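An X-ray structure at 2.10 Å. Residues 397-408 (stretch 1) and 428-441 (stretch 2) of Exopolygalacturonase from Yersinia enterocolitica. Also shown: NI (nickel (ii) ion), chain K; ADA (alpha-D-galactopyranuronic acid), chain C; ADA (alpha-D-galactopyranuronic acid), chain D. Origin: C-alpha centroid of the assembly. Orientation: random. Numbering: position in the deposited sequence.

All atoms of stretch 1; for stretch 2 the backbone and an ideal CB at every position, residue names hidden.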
# COMPACT_ATOMS: atom_id res chain seq x y z
N PHE A 397 -8.78 1.26 -2.77
CA PHE A 397 -8.95 2.71 -2.92
C PHE A 397 -8.03 3.39 -1.88
O PHE A 397 -8.08 3.03 -0.72
CB PHE A 397 -10.42 3.10 -2.71
CG PHE A 397 -10.68 4.60 -2.69
CD1 PHE A 397 -11.06 5.28 -3.85
CD2 PHE A 397 -10.59 5.32 -1.50
CE1 PHE A 397 -11.32 6.64 -3.82
CE2 PHE A 397 -10.84 6.69 -1.46
CZ PHE A 397 -11.20 7.35 -2.62
N PHE A 398 -7.20 4.33 -2.31
CA PHE A 398 -6.27 5.05 -1.39
C PHE A 398 -6.58 6.54 -1.37
O PHE A 398 -6.55 7.19 -2.41
CB PHE A 398 -4.79 4.86 -1.75
CG PHE A 398 -4.27 3.47 -1.51
CD1 PHE A 398 -3.71 3.13 -0.28
CD2 PHE A 398 -4.30 2.52 -2.52
CE1 PHE A 398 -3.22 1.82 -0.06
CE2 PHE A 398 -3.80 1.25 -2.32
CZ PHE A 398 -3.27 0.90 -1.08
N ASP A 399 -6.90 7.06 -0.18
CA ASP A 399 -6.97 8.51 0.10
C ASP A 399 -6.38 8.65 1.53
O ASP A 399 -7.06 8.43 2.54
CB ASP A 399 -8.43 9.01 0.02
CG ASP A 399 -8.53 10.50 -0.09
OD1 ASP A 399 -8.09 11.05 -1.11
OD2 ASP A 399 -9.09 11.14 0.85
N THR A 400 -5.09 8.98 1.60
CA THR A 400 -4.32 8.73 2.81
C THR A 400 -3.65 10.01 3.32
O THR A 400 -3.46 10.95 2.56
CB THR A 400 -3.26 7.60 2.57
OG1 THR A 400 -2.40 7.99 1.50
CG2 THR A 400 -3.92 6.27 2.19
N GLY A 401 -3.31 10.02 4.60
CA GLY A 401 -2.64 11.15 5.21
C GLY A 401 -1.18 11.21 4.85
O GLY A 401 -0.58 12.28 4.91
N ASP A 402 -0.61 10.07 4.46
CA ASP A 402 0.81 9.99 4.06
C ASP A 402 0.97 9.13 2.81
O ASP A 402 0.10 9.16 1.92
CB ASP A 402 1.66 9.44 5.22
CG ASP A 402 3.06 10.01 5.23
OD1 ASP A 402 3.90 9.52 4.45
OD2 ASP A 402 3.32 10.96 6.00
N ASP A 403 2.07 8.39 2.71
CA ASP A 403 2.34 7.58 1.52
C ASP A 403 1.19 6.60 1.39
O ASP A 403 0.65 6.17 2.41
CB ASP A 403 3.65 6.78 1.64
CG ASP A 403 4.89 7.67 1.75
OD1 ASP A 403 4.86 8.82 1.22
OD2 ASP A 403 5.92 7.20 2.31
N CYS A 404 0.81 6.26 0.17
CA CYS A 404 -0.24 5.27 -0.05
C CYS A 404 0.27 3.87 0.21
O CYS A 404 -0.26 3.17 1.06
CB CYS A 404 -0.84 5.41 -1.46
SG CYS A 404 -1.51 7.07 -1.85
N ILE A 405 1.27 3.43 -0.55
CA ILE A 405 1.95 2.17 -0.29
C ILE A 405 3.42 2.50 -0.07
O ILE A 405 4.07 3.14 -0.91
CB ILE A 405 1.76 1.11 -1.42
CG1 ILE A 405 0.27 0.81 -1.64
CG2 ILE A 405 2.54 -0.20 -1.10
CD1 ILE A 405 -0.01 0.14 -2.98
N ASN A 406 3.92 2.11 1.10
CA ASN A 406 5.30 2.37 1.45
C ASN A 406 6.06 1.06 1.62
O ASN A 406 5.52 0.09 2.15
CB ASN A 406 5.36 3.17 2.75
CG ASN A 406 6.78 3.52 3.14
OD1 ASN A 406 7.43 2.80 3.89
ND2 ASN A 406 7.27 4.61 2.61
N PHE A 407 7.31 1.03 1.17
CA PHE A 407 8.19 -0.14 1.40
C PHE A 407 9.37 0.26 2.23
O PHE A 407 10.03 1.24 1.94
CB PHE A 407 8.65 -0.77 0.09
CG PHE A 407 7.52 -1.27 -0.75
CD1 PHE A 407 6.94 -2.50 -0.48
CD2 PHE A 407 7.04 -0.50 -1.81
CE1 PHE A 407 5.89 -2.95 -1.27
CE2 PHE A 407 5.99 -0.95 -2.59
CZ PHE A 407 5.40 -2.18 -2.31
N ALA A 408 9.62 -0.50 3.29
CA ALA A 408 10.71 -0.21 4.21
C ALA A 408 11.60 -1.45 4.37
O ALA A 408 11.11 -2.57 4.37
CB ALA A 408 10.15 0.20 5.55
N UNK A 428 -4.31 -2.80 -10.25
CA UNK A 428 -5.74 -2.49 -10.22
C UNK A 428 -6.19 -1.66 -9.00
O UNK A 428 -7.27 -1.88 -8.44
CB UNK A 428 -6.53 -3.80 -10.25
N UNK A 429 -5.34 -0.72 -8.60
CA UNK A 429 -5.65 0.17 -7.47
C UNK A 429 -5.99 1.51 -8.00
O UNK A 429 -5.54 1.90 -9.10
CB UNK A 429 -4.49 0.27 -6.48
N UNK A 430 -6.81 2.21 -7.21
CA UNK A 430 -7.05 3.64 -7.46
C UNK A 430 -6.41 4.49 -6.35
O UNK A 430 -6.80 4.41 -5.19
CB UNK A 430 -8.55 3.92 -7.55
N UNK A 431 -5.42 5.29 -6.70
CA UNK A 431 -4.78 6.17 -5.72
C UNK A 431 -5.39 7.55 -5.86
O UNK A 431 -5.41 8.09 -6.97
CB UNK A 431 -3.26 6.22 -5.91
N UNK A 432 -5.98 8.07 -4.80
CA UNK A 432 -6.42 9.45 -4.78
C UNK A 432 -5.33 10.27 -4.09
O UNK A 432 -4.20 10.24 -4.52
CB UNK A 432 -7.77 9.60 -4.07
N UNK A 433 -5.64 10.98 -3.02
CA UNK A 433 -4.61 11.76 -2.33
C UNK A 433 -3.67 10.90 -1.51
O UNK A 433 -4.02 9.79 -1.09
CB UNK A 433 -5.26 12.80 -1.42
N UNK A 434 -2.45 11.41 -1.32
CA UNK A 434 -1.42 10.71 -0.56
C UNK A 434 -0.08 11.22 -1.01
O UNK A 434 0.00 11.89 -2.03
CB UNK A 434 -1.52 9.19 -0.74
N UNK A 435 0.98 10.90 -0.28
CA UNK A 435 2.28 11.50 -0.49
C UNK A 435 3.04 10.80 -1.61
O UNK A 435 4.10 11.26 -2.03
CB UNK A 435 3.09 11.46 0.81
N UNK A 436 2.51 9.67 -2.08
CA UNK A 436 3.11 8.97 -3.19
C UNK A 436 2.42 7.64 -3.34
O UNK A 436 2.19 6.95 -2.36
CB UNK A 436 4.62 8.79 -2.99
N UNK A 437 2.06 7.29 -4.56
CA UNK A 437 1.38 6.02 -4.82
C UNK A 437 2.27 4.86 -4.41
O UNK A 437 1.86 4.01 -3.61
CB UNK A 437 0.99 5.90 -6.30
N UNK A 438 3.47 4.83 -4.99
CA UNK A 438 4.43 3.77 -4.75
C UNK A 438 5.70 4.40 -4.21
O UNK A 438 6.34 5.19 -4.90
CB UNK A 438 4.71 2.97 -6.02
N UNK A 439 6.01 4.08 -2.96
CA UNK A 439 7.10 4.71 -2.24
C UNK A 439 8.10 3.67 -1.74
O UNK A 439 7.74 2.79 -0.98
CB UNK A 439 6.56 5.53 -1.07
N UNK A 440 9.35 3.78 -2.22
CA UNK A 440 10.47 2.95 -1.77
C UNK A 440 11.63 3.81 -1.20
O UNK A 440 12.32 4.44 -1.97
CB UNK A 440 10.97 2.09 -2.93
N UNK A 441 11.83 3.95 0.10
CA UNK A 441 10.82 4.03 1.14
C UNK A 441 11.42 5.04 2.10
O UNK A 441 10.73 5.56 2.95
CB UNK A 441 10.51 2.68 1.79
NI NI K . -0.74 14.12 3.94
C1 ADA C . 6.52 9.27 6.06
C2 ADA C . 6.18 8.22 7.12
C3 ADA C . 7.13 8.47 8.32
C4 ADA C . 8.52 7.99 7.86
C5 ADA C . 8.93 8.90 6.70
C6 ADA C . 10.29 8.47 6.10
O1 ADA C . 6.45 10.64 6.55
O2 ADA C . 4.82 8.22 7.49
O3 ADA C . 6.67 7.87 9.56
O4 ADA C . 8.37 6.65 7.33
O5 ADA C . 7.89 8.96 5.63
O6B ADA C . 10.29 7.56 5.23
O6A ADA C . 11.32 9.06 6.51
C1 ADA D . 9.42 5.72 7.68
C2 ADA D . 9.15 4.43 6.87
C3 ADA D . 7.78 3.88 7.31
C4 ADA D . 7.79 3.58 8.84
C5 ADA D . 8.14 4.87 9.62
C6 ADA D . 8.23 4.80 11.16
O2 ADA D . 9.21 4.69 5.45
O3 ADA D . 7.43 2.73 6.54
O4 ADA D . 8.71 2.54 9.17
O5 ADA D . 9.38 5.46 9.12
O6B ADA D . 9.24 5.32 11.68
O6A ADA D . 7.30 4.26 11.81

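Position 428 lies beyond the reach of stretch 1, which says nothing about its side chain; it is Asn428. At 429 the CB points toward stretch 1, 4.3 Å from Phe398 CE2, so a medium polar or apolar group would fit beside that ring. Asn429 places OD1 at the ring's edge, 4.1 Å from Phe398 CE2.

Position 430 pairs with Phe397 in parallel register, its CB on the same sheet face; an aromatic or long aliphatic group could extend the ladder. Tyr430 meets Phe397 rim to rim (CD2 to CD1, 3.7 Å), while its O accepts from Phe398 N at 2.9 Å. Position 431 looks onto the other face, among Phe398, Cys404 and Ile405, and calls for a large apolar group. Phe431 lies nearly parallel to the Phe398 ring but slid from it, and its edge meets Cys404 CB and Ile405 CD1.

At 432 the CB is 3.3 Å from Asp399 OD1, which invites a donor or a positive charge. Arg432, extended through chi3, makes a salt bridge from NH2 to Asp399 OD1 (2.9 Å), while its CD packs 4.0 Å from Phe397 CZ. The CB of 433 points sideways, so many side chains are possible; Met433 leads its end away. Its backbone does the joining, N donating to Asp399 OD1 (3.1 Å) and O accepting from Thr400 N (3.0 Å).

Position 434, at phi/psi 156/168, demands glycine: a CB would stand 2.4 Å from Cys404 SG and 2.7 Å from Thr400 OG1. It is Gly434.

At 435 the CB points toward the Asp402-Asp403 turn, where a flat or polar group could lie against the backbone. His435 covers Asp402 CA with one ring face, the CA 3.7 Å from the ring centroid, and its N donates to Asp402 O (2.9 Å).

Position 436, at phi 171°, favours glycine; Gly436 O accepts from Cys404 N (3.0 Å). The CB of 437 points away, leaving the choice open, and Ala437 contributes its O to Ile405 N (3.2 Å).

Position 438 shares a face with Ile405 and Phe407, suiting an aliphatic group: Ile438 reaches Ile405 CD1 with CD1 (4.1 Å) and the edge of Phe407 with CG2. On the opposite face, 439 has room for a compact branched group near Asp403 and Asn406; Val439 sets CG1 3.4 Å from Asp403 OD2. At 440 a small or branched residue fits beside Phe407, and Thr440 brings CG2 to 4.1 Å from Phe407 CD2.

A CB at 441 would fall 1.5 Å from Phe407 O, so only glycine fits: Gly441, after a cis peptide, brings CA 3.0 Å from Phe407 O.

Stretch 2, residues 428-441: NNYFRMGHGAIVTG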
# COMPACT_ATOMS: atom_id res chain seq x y z
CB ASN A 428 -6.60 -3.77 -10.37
CG ASN A 428 -6.31 -4.53 -11.67
OD1 ASN A 428 -5.72 -3.98 -12.62
ND2 ASN A 428 -6.73 -5.78 -11.71
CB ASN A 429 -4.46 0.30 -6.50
CG ASN A 429 -4.06 -1.02 -5.92
OD1 ASN A 429 -4.78 -1.56 -5.13
ND2 ASN A 429 -2.91 -1.57 -6.35
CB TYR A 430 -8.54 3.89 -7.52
CG TYR A 430 -8.94 5.29 -7.92
CD1 TYR A 430 -9.02 5.66 -9.25
CD2 TYR A 430 -9.27 6.24 -6.95
CE1 TYR A 430 -9.42 6.96 -9.61
CE2 TYR A 430 -9.65 7.51 -7.28
CZ TYR A 430 -9.73 7.88 -8.61
OH TYR A 430 -10.15 9.17 -8.93
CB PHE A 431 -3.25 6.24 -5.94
CG PHE A 431 -2.58 4.90 -5.90
CD1 PHE A 431 -2.02 4.43 -4.73
CD2 PHE A 431 -2.50 4.11 -7.05
CE1 PHE A 431 -1.39 3.18 -4.68
CE2 PHE A 431 -1.88 2.87 -7.03
CZ PHE A 431 -1.32 2.39 -5.84
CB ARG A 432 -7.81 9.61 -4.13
CG ARG A 432 -8.56 10.87 -4.57
CD ARG A 432 -9.99 10.88 -4.03
NE ARG A 432 -10.63 12.17 -4.22
CZ ARG A 432 -10.43 13.24 -3.45
NH1 ARG A 432 -11.07 14.38 -3.71
NH2 ARG A 432 -9.56 13.19 -2.43
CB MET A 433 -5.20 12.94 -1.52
CG MET A 433 -5.98 13.86 -2.43
SD MET A 433 -6.49 15.43 -1.83
CE MET A 433 -4.94 16.15 -1.32
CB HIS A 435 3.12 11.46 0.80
CG HIS A 435 2.65 12.40 1.86
ND1 HIS A 435 1.37 12.90 1.91
CD2 HIS A 435 3.30 12.90 2.94
CE1 HIS A 435 1.25 13.69 2.97
NE2 HIS A 435 2.40 13.69 3.62
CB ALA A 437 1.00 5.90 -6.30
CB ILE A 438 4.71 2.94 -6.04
CG1 ILE A 438 3.38 2.44 -6.66
CG2 ILE A 438 5.75 1.81 -5.80
CD1 ILE A 438 2.60 1.45 -5.79
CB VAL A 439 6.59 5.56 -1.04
CG1 VAL A 439 7.77 6.33 -0.41
CG2 VAL A 439 5.50 6.50 -1.51
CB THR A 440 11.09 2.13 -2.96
OG1 THR A 440 11.78 3.04 -3.84
CG2 THR A 440 10.07 1.38 -3.79
O HOH W 1 -9.17 13.81 0.57
O HOH W 2 -2.16 13.18 2.22
O HOH W 3 -0.86 16.17 3.14
O HOH W 4 0.54 15.08 5.86
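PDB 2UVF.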